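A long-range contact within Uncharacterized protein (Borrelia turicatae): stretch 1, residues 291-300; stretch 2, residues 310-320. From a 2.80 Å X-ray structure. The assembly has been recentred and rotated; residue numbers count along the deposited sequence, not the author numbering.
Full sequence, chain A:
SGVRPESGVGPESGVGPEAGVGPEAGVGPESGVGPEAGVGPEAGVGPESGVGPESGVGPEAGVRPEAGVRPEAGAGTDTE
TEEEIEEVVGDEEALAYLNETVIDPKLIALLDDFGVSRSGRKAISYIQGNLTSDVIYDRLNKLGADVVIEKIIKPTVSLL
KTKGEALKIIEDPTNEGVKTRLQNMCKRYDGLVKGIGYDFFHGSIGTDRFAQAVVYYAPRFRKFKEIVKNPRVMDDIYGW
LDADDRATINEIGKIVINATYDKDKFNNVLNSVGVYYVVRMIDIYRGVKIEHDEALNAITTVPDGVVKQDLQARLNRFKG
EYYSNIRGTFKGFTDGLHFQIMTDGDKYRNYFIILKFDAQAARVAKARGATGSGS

Stretch 1 291-300: EHDEALNAIT
Stretch 2 310-320: DLQARLNRFKG

Both stretches are helical throughout, and each helix runs on beyond both ends of its stretch. Backbone phi lies between -79° and -54° and psi between -59° and -30°. The helices are nearly antiparallel, with 162° between their N-to-C directions and a closest axial approach of 10.4 Å. The register pairs Leu296 with Leu315 (CA to CA 7.4 Å) and Ile299 with Gln312 (CA to CA 6.9 Å). The contact buries 390 Å², counting both sides. No hydrogen bond crosses it, so the stretches meet through packing alone.

Leu315 has the largest covered area, 100 Å². Its CA-to-CB bond points toward stretch 1, with chi1 t (-173°) and chi2 p (73°). The side chain is a knob in a hole formed by His292, Ala295, Leu296 and Ile299. Leu315 CD1 lies 3.6 Å from His292 CD2 and 3.9 Å from Ala295 CB. Leu315 CD2 lies 3.4 Å from Leu296 CD1. The CA-to-CB bond of Leu296 points sideways, but the end of the side chain comes nearer; chi1 is t and chi2 is p.

Ile299 follows with 94 Å². Its CA-to-CB bond points toward stretch 2; chi1 is m and chi2 is t. Ile299 CD1 is 3.5 Å from Leu311 O, 3.8 Å from Leu311 CB and 4.0 Å from Leu315 CB. Ile299 CG2 is 3.9 Å from Gln312 CG. The CA-to-CB bond of Leu311 points toward stretch 1; chi1 is m and chi2 is -145°.

His292 has 67 Å² covered, and its CA-to-CB bond also points toward stretch 2. Its chi1 is t (162°) and chi2 is -85°. His292 NE2 is 3.6 Å from Lys319 CD, a contact with the aliphatic part of the lysine. Lys319 has chi1 and chi2 t, and its NZ is hydrogen-bonded elsewhere in the structure. His292 ND1 donates to Asp293 OD1 at 2.9 Å, a nearly straight bond that ties the ring to its own helix.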

# COMPACT_ATOMS: atom_id res chain seq x y z
N GLU A 291 -18.58 12.22 10.23
CA GLU A 291 -18.28 13.26 11.20
C GLU A 291 -18.62 14.63 10.70
O GLU A 291 -19.09 15.46 11.47
CB GLU A 291 -16.83 13.21 11.70
CG GLU A 291 -16.60 12.05 12.66
CD GLU A 291 -17.72 11.89 13.67
OE1 GLU A 291 -18.17 12.93 14.22
OE2 GLU A 291 -18.15 10.73 13.90
N HIS A 292 -18.39 14.87 9.42
CA HIS A 292 -18.68 16.16 8.82
C HIS A 292 -20.19 16.45 8.93
O HIS A 292 -20.60 17.55 9.27
CB HIS A 292 -18.22 16.14 7.38
CG HIS A 292 -18.82 17.22 6.53
ND1 HIS A 292 -20.06 17.10 5.92
CD2 HIS A 292 -18.33 18.42 6.15
CE1 HIS A 292 -20.31 18.20 5.23
NE2 HIS A 292 -19.27 19.02 5.35
N ASP A 293 -21.00 15.45 8.67
CA ASP A 293 -22.44 15.64 8.78
C ASP A 293 -22.87 15.95 10.18
O ASP A 293 -23.71 16.80 10.37
CB ASP A 293 -23.20 14.44 8.23
CG ASP A 293 -22.90 14.23 6.76
OD1 ASP A 293 -21.98 14.91 6.22
OD2 ASP A 293 -23.56 13.38 6.15
N GLU A 294 -22.28 15.28 11.16
CA GLU A 294 -22.56 15.60 12.56
C GLU A 294 -22.25 17.06 12.83
O GLU A 294 -23.06 17.75 13.46
CB GLU A 294 -21.75 14.72 13.51
CG GLU A 294 -22.03 13.23 13.44
CD GLU A 294 -23.47 12.85 13.76
OE1 GLU A 294 -24.18 13.65 14.41
OE2 GLU A 294 -23.87 11.74 13.36
N ALA A 295 -21.11 17.52 12.32
CA ALA A 295 -20.68 18.91 12.50
C ALA A 295 -21.60 19.86 11.76
O ALA A 295 -21.80 20.99 12.19
CB ALA A 295 -19.22 19.10 12.09
N LEU A 296 -22.18 19.39 10.66
CA LEU A 296 -23.17 20.16 9.92
C LEU A 296 -24.40 20.43 10.78
O LEU A 296 -24.81 21.59 10.93
CB LEU A 296 -23.57 19.43 8.65
CG LEU A 296 -24.46 20.13 7.65
CD1 LEU A 296 -23.46 20.84 6.77
CD2 LEU A 296 -25.29 19.13 6.87
N ASN A 297 -24.97 19.37 11.35
CA ASN A 297 -26.15 19.48 12.22
C ASN A 297 -25.89 20.36 13.42
O ASN A 297 -26.66 21.28 13.70
CB ASN A 297 -26.66 18.12 12.63
CG ASN A 297 -27.32 17.40 11.48
OD1 ASN A 297 -28.53 17.16 11.50
ND2 ASN A 297 -26.53 17.07 10.45
N ALA A 298 -24.77 20.10 14.08
CA ALA A 298 -24.35 20.90 15.21
C ALA A 298 -24.21 22.40 14.87
O ALA A 298 -24.45 23.23 15.72
CB ALA A 298 -23.05 20.34 15.78
N ILE A 299 -23.85 22.76 13.64
CA ILE A 299 -23.76 24.18 13.28
C ILE A 299 -25.15 24.75 12.99
O ILE A 299 -25.41 25.90 13.30
CB ILE A 299 -22.74 24.49 12.16
CG1 ILE A 299 -21.33 24.07 12.58
CG2 ILE A 299 -22.70 25.99 11.90
CD1 ILE A 299 -20.24 24.44 11.59
N THR A 300 -26.04 23.95 12.42
CA THR A 300 -27.44 24.37 12.23
C THR A 300 -28.11 24.72 13.54
O THR A 300 -28.85 25.69 13.62
CB THR A 300 -28.24 23.29 11.47
OG1 THR A 300 -27.96 23.46 10.09
CG2 THR A 300 -29.79 23.38 11.73
N ASP A 310 -18.26 31.85 11.70
CA ASP A 310 -16.87 31.45 11.87
C ASP A 310 -16.76 29.94 11.88
O ASP A 310 -15.84 29.39 11.29
CB ASP A 310 -16.30 32.04 13.14
CG ASP A 310 -16.66 33.49 13.28
OD1 ASP A 310 -17.84 33.82 13.62
OD2 ASP A 310 -15.77 34.31 13.02
N LEU A 311 -17.72 29.30 12.53
CA LEU A 311 -17.76 27.84 12.56
C LEU A 311 -18.06 27.30 11.19
O LEU A 311 -17.44 26.32 10.77
CB LEU A 311 -18.80 27.35 13.55
CG LEU A 311 -18.38 27.61 14.98
CD1 LEU A 311 -18.89 26.45 15.80
CD2 LEU A 311 -16.87 27.76 15.13
N GLN A 312 -18.99 27.96 10.51
CA GLN A 312 -19.40 27.62 9.15
C GLN A 312 -18.26 27.69 8.15
O GLN A 312 -18.16 26.86 7.24
CB GLN A 312 -20.52 28.56 8.71
CG GLN A 312 -21.85 27.86 8.60
CD GLN A 312 -21.79 26.70 7.64
OE1 GLN A 312 -20.74 26.41 7.03
NE2 GLN A 312 -22.91 26.01 7.51
N ALA A 313 -17.39 28.68 8.32
CA ALA A 313 -16.20 28.81 7.50
C ALA A 313 -15.36 27.56 7.64
O ALA A 313 -14.95 26.97 6.65
CB ALA A 313 -15.39 30.04 7.89
N ARG A 314 -15.13 27.15 8.89
CA ARG A 314 -14.27 26.02 9.18
C ARG A 314 -14.82 24.78 8.49
O ARG A 314 -14.05 24.04 7.86
CB ARG A 314 -14.19 25.79 10.68
CG ARG A 314 -13.89 27.03 11.49
CD ARG A 314 -12.53 26.96 12.17
NE ARG A 314 -12.50 25.85 13.14
CZ ARG A 314 -13.02 25.88 14.37
NH1 ARG A 314 -13.63 26.96 14.84
NH2 ARG A 314 -12.93 24.81 15.15
N LEU A 315 -16.14 24.56 8.60
CA LEU A 315 -16.77 23.41 8.00
C LEU A 315 -16.49 23.37 6.51
O LEU A 315 -16.03 22.35 6.00
CB LEU A 315 -18.28 23.40 8.22
CG LEU A 315 -19.00 22.12 7.76
CD1 LEU A 315 -18.70 20.97 8.71
CD2 LEU A 315 -20.51 22.31 7.65
N ASN A 316 -16.73 24.48 5.83
CA ASN A 316 -16.49 24.53 4.39
C ASN A 316 -15.03 24.40 4.03
O ASN A 316 -14.69 23.68 3.09
CB ASN A 316 -17.12 25.75 3.75
CG ASN A 316 -18.62 25.67 3.76
OD1 ASN A 316 -19.18 24.59 3.88
ND2 ASN A 316 -19.29 26.81 3.64
N ARG A 317 -14.18 25.06 4.80
CA ARG A 317 -12.75 25.03 4.53
C ARG A 317 -12.23 23.61 4.69
O ARG A 317 -11.48 23.12 3.85
CB ARG A 317 -12.02 26.00 5.45
CG ARG A 317 -10.52 25.81 5.50
CD ARG A 317 -9.98 26.56 6.69
NE ARG A 317 -8.79 25.94 7.29
CZ ARG A 317 -8.46 26.03 8.57
NH1 ARG A 317 -9.24 26.69 9.42
NH2 ARG A 317 -7.34 25.44 9.01
N PHE A 318 -12.64 22.96 5.78
CA PHE A 318 -12.20 21.61 6.06
C PHE A 318 -12.62 20.64 4.97
O PHE A 318 -11.79 19.89 4.49
CB PHE A 318 -12.70 21.13 7.41
CG PHE A 318 -11.90 21.64 8.57
CD1 PHE A 318 -10.59 22.07 8.39
CD2 PHE A 318 -12.45 21.66 9.86
CE1 PHE A 318 -9.84 22.54 9.46
CE2 PHE A 318 -11.70 22.12 10.94
CZ PHE A 318 -10.40 22.55 10.74
N LYS A 319 -13.90 20.67 4.58
CA LYS A 319 -14.39 19.83 3.47
C LYS A 319 -13.52 20.09 2.24
O LYS A 319 -13.05 19.15 1.61
CB LYS A 319 -15.86 20.10 3.16
CG LYS A 319 -16.48 19.11 2.19
CD LYS A 319 -17.99 19.29 1.99
CE LYS A 319 -18.44 18.83 0.59
NZ LYS A 319 -19.81 18.25 0.46
N GLY A 320 -13.27 21.36 1.92
CA GLY A 320 -12.42 21.71 0.80
C GLY A 320 -11.06 21.05 0.88
O GLY A 320 -10.69 20.29 -0.01